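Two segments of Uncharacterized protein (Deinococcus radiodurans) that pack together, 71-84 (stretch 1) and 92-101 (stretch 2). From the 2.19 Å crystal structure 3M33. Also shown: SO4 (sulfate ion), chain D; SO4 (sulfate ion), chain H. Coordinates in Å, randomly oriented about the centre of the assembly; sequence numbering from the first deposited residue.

Stretch 1, residues 71-84: ARWAAYDFSPELLK
Stretch 2, residues 92-101: HADVYEWNGK

How do the backbones run? Strands 72-77 and 94-97 lie parallel, their axes 23° apart and 4.6 Å at closest approach, in the register A74-D94, A75-V95, Y76-Y96, D77-E97. Extended phi/psi values, from -90/145 at A74 to -152/177 at D77, let the hydrogen bonds alternate: D94 N to W73 O (3.0 Å), A75 N to D94 O (2.8 Å), Y96 N to A75 O (2.8 Å), D77 N to Y96 O (3.2 Å) and W98 N to D77 O (3.0 Å).

What holds the charged end? R72 is stretched, with chi1 to chi3 all t and chi4 at -106°, so although its CA-CB bond points sideways, its guanidinium reaches D94. That aspartate, chi1 m, forms a salt bridge in which R72 NE donates to D94 OD2 at 2.6 Å; a weak second bond runs from R72 NH2 to D94 OD2 at 3.2 Å.

Which aromatics share a face with A74 and D94? Y76 (chi1 p, chi2 86°) and Y96 (chi1 m, chi2 -92°) project there, with Y76 CB 4.1 Å from Y96 CB. W98, chi1 t and chi2 36°, turns an edge toward the Y76 face: centroids 4.8 Å apart, planes at 62°, Y76 CZ to W98 CE3 3.6 Å. Its indole is also tied down by W98 NE1 donating to K101 O at 2.9 Å.

What covers the face carrying A75 and V95? Helix 80-84 runs nearly antiparallel to strand 94-97, at 171°, with axes 8.9 Å apart. L83 points toward the strand; with chi1 m and chi2 t, it places CD2 3.4 Å from V95 CG1 (chi1 t) and CD1 3.7 Å from E97 CB. E97, extended with chi1 and chi2 t, brings OE1 within 3.7 Å of P80 CG. A water oxygen sits 2.8 Å from F78 O and 2.8 Å from E97 OE1, bridging the two residues.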

ATOM      1  N   ALA A  71       7.768  16.342   9.016  1.00 39.16           N
ATOM      2  CA  ALA A  71       7.961  17.750   8.684  1.00 41.10           C
ATOM      3  C   ALA A  71       7.101  18.113   7.487  1.00 44.35           C
ATOM      4  O   ALA A  71       6.534  19.199   7.426  1.00 43.97           O
ATOM      5  CB  ALA A  71       9.432  18.026   8.346  1.00 46.56           C
ATOM      6  N   ARG A  72       7.036  17.198   6.523  1.00 39.34           N
ATOM      7  CA  ARG A  72       6.233  17.386   5.316  1.00 38.34           C
ATOM      8  C   ARG A  72       5.807  16.009   4.810  1.00 41.00           C
ATOM      9  O   ARG A  72       6.606  15.082   4.803  1.00 39.38           O
ATOM     10  CB  ARG A  72       7.044  18.118   4.242  1.00 45.68           C
ATOM     11  CG  ARG A  72       6.283  18.360   2.936  1.00 47.29           C
ATOM     12  CD  ARG A  72       7.055  19.260   1.979  1.00 50.97           C
ATOM     13  NE  ARG A  72       6.301  19.502   0.748  1.00 54.63           N
ATOM     14  CZ  ARG A  72       6.586  18.944  -0.423  1.00 49.33           C
ATOM     15  NH1 ARG A  72       7.629  18.131  -0.526  1.00 45.52           N
ATOM     16  NH2 ARG A  72       5.841  19.210  -1.491  1.00 44.47           N
ATOM     17  N   TRP A  73       4.546  15.869   4.420  1.00 36.40           N
ATOM     18  CA  TRP A  73       4.069  14.631   3.805  1.00 40.06           C
ATOM     19  C   TRP A  73       3.587  14.959   2.403  1.00 40.57           C
ATOM     20  O   TRP A  73       2.477  15.459   2.221  1.00 38.89           O
ATOM     21  CB  TRP A  73       2.915  14.037   4.620  1.00 38.08           C
ATOM     22  CG  TRP A  73       2.489  12.645   4.230  1.00 32.65           C
ATOM     23  CD1 TRP A  73       1.642  12.287   3.206  1.00 28.90           C
ATOM     24  CD2 TRP A  73       2.856  11.425   4.888  1.00 34.64           C
ATOM     25  NE1 TRP A  73       1.477  10.927   3.185  1.00 29.62           N
ATOM     26  CE2 TRP A  73       2.212  10.373   4.205  1.00 29.69           C
ATOM     27  CE3 TRP A  73       3.667  11.123   5.989  1.00 36.91           C
ATOM     28  CZ2 TRP A  73       2.366   9.042   4.577  1.00 30.44           C
ATOM     29  CZ3 TRP A  73       3.823   9.787   6.355  1.00 35.16           C
ATOM     30  CH2 TRP A  73       3.180   8.769   5.651  1.00 32.24           C
ATOM     31  N   ALA A  74       4.428  14.708   1.408  1.00 36.24           N
ATOM     32  CA  ALA A  74       4.002  14.872   0.025  1.00 36.29           C
ATOM     33  C   ALA A  74       3.415  13.536  -0.432  1.00 38.38           C
ATOM     34  O   ALA A  74       3.885  12.480  -0.018  1.00 40.62           O
ATOM     35  CB  ALA A  74       5.187  15.289  -0.859  1.00 31.83           C
ATOM     36  N   ALA A  75       2.388  13.574  -1.271  1.00 37.29           N
ATOM     37  CA  ALA A  75       1.685  12.348  -1.645  1.00 38.63           C
ATOM     38  C   ALA A  75       1.120  12.478  -3.059  1.00 45.20           C
ATOM     39  O   ALA A  75       0.737  13.581  -3.476  1.00 43.28           O
ATOM     40  CB  ALA A  75       0.567  12.085  -0.662  1.00 32.13           C
ATOM     41  N   TYR A  76       1.052  11.374  -3.801  1.00 33.23           N
ATOM     42  CA  TYR A  76       0.414  11.445  -5.118  1.00 28.79           C
ATOM     43  C   TYR A  76      -0.416  10.242  -5.494  1.00 33.53           C
ATOM     44  O   TYR A  76      -0.149   9.121  -5.062  1.00 36.71           O
ATOM     45  CB  TYR A  76       1.444  11.692  -6.227  1.00 35.79           C
ATOM     46  CG  TYR A  76       2.403  10.543  -6.464  1.00 36.67           C
ATOM     47  CD1 TYR A  76       2.071   9.502  -7.317  1.00 37.27           C
ATOM     48  CD2 TYR A  76       3.643  10.509  -5.836  1.00 38.17           C
ATOM     49  CE1 TYR A  76       2.957   8.458  -7.549  1.00 42.36           C
ATOM     50  CE2 TYR A  76       4.535   9.476  -6.057  1.00 35.86           C
ATOM     51  CZ  TYR A  76       4.188   8.457  -6.914  1.00 41.72           C
ATOM     52  OH  TYR A  76       5.070   7.432  -7.126  1.00 44.17           O
ATOM     53  N   ASP A  77      -1.428  10.489  -6.318  1.00 40.56           N
ATOM     54  CA  ASP A  77      -2.157   9.427  -6.982  1.00 38.07           C
ATOM     55  C   ASP A  77      -2.733   9.929  -8.301  1.00 42.09           C
ATOM     56  O   ASP A  77      -2.599  11.116  -8.642  1.00 38.32           O
ATOM     57  CB  ASP A  77      -3.261   8.853  -6.093  1.00 34.36           C
ATOM     58  CG  ASP A  77      -3.418   7.344  -6.289  1.00 42.60           C
ATOM     59  OD1 ASP A  77      -3.123   6.866  -7.416  1.00 40.22           O
ATOM     60  OD2 ASP A  77      -3.794   6.641  -5.321  1.00 39.42           O
ATOM     61  N   PHE A  78      -3.367   9.026  -9.047  1.00 36.82           N
ATOM     62  CA  PHE A  78      -3.844   9.350 -10.394  1.00 42.29           C
ATOM     63  C   PHE A  78      -5.217  10.039 -10.439  1.00 41.32           C
ATOM     64  O   PHE A  78      -5.387  11.035 -11.135  1.00 48.25           O
ATOM     65  CB  PHE A  78      -3.881   8.096 -11.273  1.00 43.85           C
ATOM     66  CG  PHE A  78      -4.421   8.347 -12.654  1.00 46.15           C
ATOM     67  CD1 PHE A  78      -3.605   8.866 -13.646  1.00 49.15           C
ATOM     68  CD2 PHE A  78      -5.748   8.076 -12.957  1.00 56.10           C
ATOM     69  CE1 PHE A  78      -4.099   9.109 -14.928  1.00 55.30           C
ATOM     70  CE2 PHE A  78      -6.251   8.314 -14.235  1.00 59.45           C
ATOM     71  CZ  PHE A  78      -5.422   8.830 -15.220  1.00 60.13           C
ATOM     72  N   SER A  79      -6.187   9.502  -9.708  1.00 40.35           N
ATOM     73  CA  SER A  79      -7.573   9.978  -9.783  1.00 49.70           C
ATOM     74  C   SER A  79      -7.781  11.369  -9.178  1.00 47.64           C
ATOM     75  O   SER A  79      -7.578  11.567  -7.983  1.00 56.75           O
ATOM     76  CB  SER A  79      -8.514   8.984  -9.106  1.00 56.62           C
ATOM     77  OG  SER A  79      -9.823   9.522  -9.028  1.00 64.64           O
ATOM     78  N   PRO A  80      -8.197  12.336 -10.005  1.00 51.28           N
ATOM     79  CA  PRO A  80      -8.371  13.728  -9.562  1.00 53.87           C
ATOM     80  C   PRO A  80      -9.426  13.858  -8.463  1.00 56.88           C
ATOM     81  O   PRO A  80      -9.219  14.596  -7.494  1.00 58.22           O
ATOM     82  CB  PRO A  80      -8.850  14.448 -10.826  1.00 52.76           C
ATOM     83  CG  PRO A  80      -8.439  13.567 -11.957  1.00 59.03           C
ATOM     84  CD  PRO A  80      -8.516  12.166 -11.434  1.00 55.11           C
ATOM     85  N   GLU A  81     -10.542  13.150  -8.598  1.00 54.44           N
ATOM     86  CA  GLU A  81     -11.613  13.286  -7.619  1.00 62.83           C
ATOM     87  C   GLU A  81     -11.162  12.679  -6.288  1.00 63.86           C
ATOM     88  O   GLU A  81     -11.323  13.279  -5.226  1.00 65.49           O
ATOM     89  CB  GLU A  81     -12.922  12.659  -8.131  1.00 69.17           C
ATOM     90  CG  GLU A  81     -13.498  13.315  -9.406  1.00 72.02           C
ATOM     91  CD  GLU A  81     -13.901  14.785  -9.213  1.00 79.38           C
ATOM     92  OE1 GLU A  81     -14.720  15.080  -8.317  1.00 81.45           O
ATOM     93  OE2 GLU A  81     -13.405  15.651  -9.969  1.00 78.81           O
ATOM     94  N   LEU A  82     -10.566  11.499  -6.363  1.00 56.45           N
ATOM     95  CA  LEU A  82     -10.006  10.850  -5.196  1.00 51.09           C
ATOM     96  C   LEU A  82      -9.033  11.785  -4.463  1.00 46.38           C
ATOM     97  O   LEU A  82      -9.063  11.894  -3.240  1.00 43.55           O
ATOM     98  CB  LEU A  82      -9.315   9.563  -5.624  1.00 49.17           C
ATOM     99  CG  LEU A  82      -8.977   8.591  -4.512  1.00 46.32           C
ATOM    100  CD1 LEU A  82     -10.250   8.174  -3.754  1.00 47.65           C
ATOM    101  CD2 LEU A  82      -8.252   7.387  -5.109  1.00 43.66           C
ATOM    102  N   LEU A  83      -8.197  12.492  -5.212  1.00 42.89           N
ATOM    103  CA  LEU A  83      -7.291  13.454  -4.600  1.00 42.66           C
ATOM    104  C   LEU A  83      -8.015  14.585  -3.854  1.00 45.67           C
ATOM    105  O   LEU A  83      -7.501  15.093  -2.859  1.00 49.21           O
ATOM    106  CB  LEU A  83      -6.313  14.017  -5.621  1.00 43.29           C
ATOM    107  CG  LEU A  83      -5.364  12.980  -6.218  1.00 42.60           C
ATOM    108  CD1 LEU A  83      -4.418  13.650  -7.206  1.00 44.06           C
ATOM    109  CD2 LEU A  83      -4.582  12.279  -5.122  1.00 37.76           C
ATOM    110  N   LYS A  84      -9.204  14.964  -4.311  1.00 45.93           N
ATOM    111  CA  LYS A  84     -10.011  15.940  -3.569  1.00 53.35           C
ATOM    112  C   LYS A  84     -10.298  15.471  -2.136  1.00 51.91           C
ATOM    113  O   LYS A  84     -10.160  16.247  -1.186  1.00 50.61           O
ATOM    114  CB  LYS A  84     -11.324  16.245  -4.291  1.00 53.60           C
ATOM    115  CG  LYS A  84     -11.149  17.039  -5.568  1.00 60.11           C
ATOM    116  CD  LYS A  84     -12.489  17.381  -6.202  1.00 65.33           C
ATOM    117  CE  LYS A  84     -12.291  18.069  -7.542  1.00 71.89           C
ATOM    118  NZ  LYS A  84     -13.574  18.220  -8.281  1.00 80.42           N
ATOM    119  N   HIS A  92      -2.662  19.104   6.056  1.00 42.78           N
ATOM    120  CA  HIS A  92      -1.224  19.323   6.145  1.00 46.74           C
ATOM    121  C   HIS A  92      -0.477  18.745   4.946  1.00 46.77           C
ATOM    122  O   HIS A  92       0.648  19.150   4.679  1.00 53.09           O
ATOM    123  CB  HIS A  92      -0.687  18.669   7.411  1.00 47.88           C
ATOM    124  CG  HIS A  92      -1.081  17.237   7.533  1.00 53.50           C
ATOM    125  ND1 HIS A  92      -2.277  16.843   8.091  1.00 53.08           N
ATOM    126  CD2 HIS A  92      -0.467  16.106   7.112  1.00 48.31           C
ATOM    127  CE1 HIS A  92      -2.370  15.527   8.037  1.00 50.61           C
ATOM    128  NE2 HIS A  92      -1.286  15.056   7.447  1.00 52.13           N
ATOM    129  N   ALA A  93      -1.086  17.800   4.229  1.00 40.90           N
ATOM    130  CA  ALA A  93      -0.361  17.098   3.165  1.00 39.28           C
ATOM    131  C   ALA A  93      -0.281  17.907   1.882  1.00 38.62           C
ATOM    132  O   ALA A  93      -1.160  18.723   1.593  1.00 41.79           O
ATOM    133  CB  ALA A  93      -0.982  15.697   2.901  1.00 33.22           C
ATOM    134  N   ASP A  94       0.792  17.702   1.122  1.00 42.45           N
ATOM    135  CA  ASP A  94       0.883  18.246  -0.228  1.00 42.45           C
ATOM    136  C   ASP A  94       0.553  17.140  -1.225  1.00 44.98           C
ATOM    137  O   ASP A  94       1.316  16.190  -1.365  1.00 39.75           O
ATOM    138  CB  ASP A  94       2.281  18.781  -0.497  1.00 47.21           C
ATOM    139  CG  ASP A  94       2.606  20.022   0.333  1.00 55.10           C
ATOM    140  OD1 ASP A  94       1.710  20.864   0.541  1.00 46.04           O
ATOM    141  OD2 ASP A  94       3.764  20.160   0.769  1.00 59.16           O
ATOM    142  N   VAL A  95      -0.572  17.269  -1.917  1.00 44.74           N
ATOM    143  CA  VAL A  95      -1.087  16.179  -2.752  1.00 43.82           C
ATOM    144  C   VAL A  95      -1.003  16.511  -4.239  1.00 40.69           C
ATOM    145  O   VAL A  95      -1.437  17.574  -4.669  1.00 45.65           O
ATOM    146  CB  VAL A  95      -2.542  15.856  -2.374  1.00 43.30           C
ATOM    147  CG1 VAL A  95      -3.093  14.741  -3.226  1.00 44.52           C
ATOM    148  CG2 VAL A  95      -2.622  15.489  -0.899  1.00 44.04           C
ATOM    149  N   TYR A  96      -0.472  15.578  -5.018  1.00 42.91           N
ATOM    150  CA  TYR A  96      -0.176  15.788  -6.433  1.00 39.41           C
ATOM    151  C   TYR A  96      -0.837  14.731  -7.319  1.00 40.86           C
ATOM    152  O   TYR A  96      -0.942  13.558  -6.951  1.00 41.15           O
ATOM    153  CB  TYR A  96       1.343  15.748  -6.643  1.00 39.88           C
ATOM    154  CG  TYR A  96       2.096  16.809  -5.867  1.00 42.51           C
ATOM    155  CD1 TYR A  96       2.382  18.048  -6.438  1.00 46.49           C
ATOM    156  CD2 TYR A  96       2.510  16.578  -4.562  1.00 47.14           C
ATOM    157  CE1 TYR A  96       3.064  19.026  -5.725  1.00 52.16           C
ATOM    158  CE2 TYR A  96       3.199  17.545  -3.837  1.00 43.03           C
ATOM    159  CZ  TYR A  96       3.472  18.766  -4.422  1.00 50.87           C
ATOM    160  OH  TYR A  96       4.156  19.724  -3.707  1.00 50.69           O
ATOM    161  N   GLU A  97      -1.272  15.155  -8.494  1.00 40.23           N
ATOM    162  CA  GLU A  97      -1.905  14.276  -9.464  1.00 38.74           C
ATOM    163  C   GLU A  97      -0.823  13.776 -10.392  1.00 45.77           C
ATOM    164  O   GLU A  97      -0.247  14.552 -11.142  1.00 52.63           O
ATOM    165  CB  GLU A  97      -2.943  15.067 -10.266  1.00 40.07           C
ATOM    166  CG  GLU A  97      -3.810  14.228 -11.161  1.00 48.56           C
ATOM    167  CD  GLU A  97      -4.790  15.076 -11.960  1.00 60.10           C
ATOM    168  OE1 GLU A  97      -5.145  14.670 -13.084  1.00 57.98           O
ATOM    169  OE2 GLU A  97      -5.203  16.148 -11.464  1.00 57.59           O
ATOM    170  N   TRP A  98      -0.529  12.484 -10.335  1.00 42.62           N
ATOM    171  CA  TRP A  98       0.575  11.940 -11.106  1.00 39.81           C
ATOM    172  C   TRP A  98       0.352  10.455 -11.353  1.00 46.67           C
ATOM    173  O   TRP A  98      -0.137   9.734 -10.476  1.00 45.47           O
ATOM    174  CB  TRP A  98       1.905  12.170 -10.362  1.00 39.87           C
ATOM    175  CG  TRP A  98       3.123  11.866 -11.186  1.00 38.03           C
ATOM    176  CD1 TRP A  98       3.274  12.080 -12.521  1.00 45.34           C
ATOM    177  CD2 TRP A  98       4.372  11.327 -10.725  1.00 43.33           C
ATOM    178  NE1 TRP A  98       4.525  11.698 -12.929  1.00 46.10           N
ATOM    179  CE2 TRP A  98       5.219  11.225 -11.848  1.00 44.74           C
ATOM    180  CE3 TRP A  98       4.847  10.902  -9.480  1.00 48.87           C
ATOM    181  CZ2 TRP A  98       6.520  10.721 -11.764  1.00 46.88           C
ATOM    182  CZ3 TRP A  98       6.144  10.400  -9.394  1.00 45.64           C
ATOM    183  CH2 TRP A  98       6.964  10.316 -10.528  1.00 51.91           C
ATOM    184  N   ASN A  99       0.705  10.000 -12.550  1.00 43.06           N
ATOM    185  CA  ASN A  99       0.625   8.582 -12.874  1.00 42.21           C
ATOM    186  C   ASN A  99       1.953   7.883 -12.625  1.00 46.65           C
ATOM    187  O   ASN A  99       2.133   6.735 -13.019  1.00 44.28           O
ATOM    188  CB  ASN A  99       0.232   8.376 -14.340  1.00 46.13           C
ATOM    189  CG  ASN A  99       1.272   8.915 -15.299  1.00 43.42           C
ATOM    190  OD1 ASN A  99       2.277   9.478 -14.876  1.00 41.32           O
ATOM    191  ND2 ASN A  99       1.030   8.759 -16.599  1.00 44.94           N
ATOM    192  N   GLY A 100       2.886   8.579 -11.984  1.00 44.50           N
ATOM    193  CA  GLY A 100       4.181   7.995 -11.669  1.00 43.52           C
ATOM    194  C   GLY A 100       5.149   7.874 -12.846  1.00 52.43           C
ATOM    195  O   GLY A 100       6.220   7.281 -12.701  1.00 48.69           O
ATOM    196  N   LYS A 101       4.787   8.430 -14.006  1.00 44.33           N
ATOM    197  CA  LYS A 101       5.632   8.319 -15.201  1.00 45.37           C
ATOM    198  C   LYS A 101       6.116   9.660 -15.721  1.00 51.15           C
ATOM    199  O   LYS A 101       5.532  10.704 -15.429  1.00 52.90           O
ATOM    200  CB  LYS A 101       4.895   7.603 -16.336  1.00 53.00           C
ATOM    201  CG  LYS A 101       4.882   6.079 -16.231  1.00 63.28           C
ATOM    202  CD  LYS A 101       3.672   5.599 -15.478  1.00 64.50           C
ATOM    203  CE  LYS A 101       3.551   4.083 -15.501  1.00 70.46           C
ATOM    204  NZ  LYS A 101       2.461   3.654 -14.576  1.00 72.18           N
TER
HETATM  205  S   SO4 D 225      -0.718  12.487 -14.962  0.80 72.96           S
HETATM  206  O1  SO4 D 225      -1.666  11.750 -14.130  0.80 78.84           O
HETATM  207  O2  SO4 D 225      -0.918  13.921 -14.728  0.80 79.47           O
HETATM  208  O3  SO4 D 225       0.659  12.144 -14.614  0.80 42.82           O
HETATM  209  O4  SO4 D 225      -0.957  12.157 -16.373  0.80 71.16           O
HETATM  210  S   SO4 H 229      -1.276  18.564  -9.195  0.60 79.28           S
HETATM  211  O1  SO4 H 229      -0.636  19.462  -8.233  0.60 78.59           O
HETATM  212  O2  SO4 H 229      -1.875  19.335 -10.285  0.60 83.51           O
HETATM  213  O3  SO4 H 229      -0.273  17.653  -9.745  0.60 78.80           O
HETATM  214  O4  SO4 H 229      -2.332  17.805  -8.535  0.60 73.25           O
HETATM  215  O   HOH W   1      -5.090  11.929 -13.806  1.00 58.72           O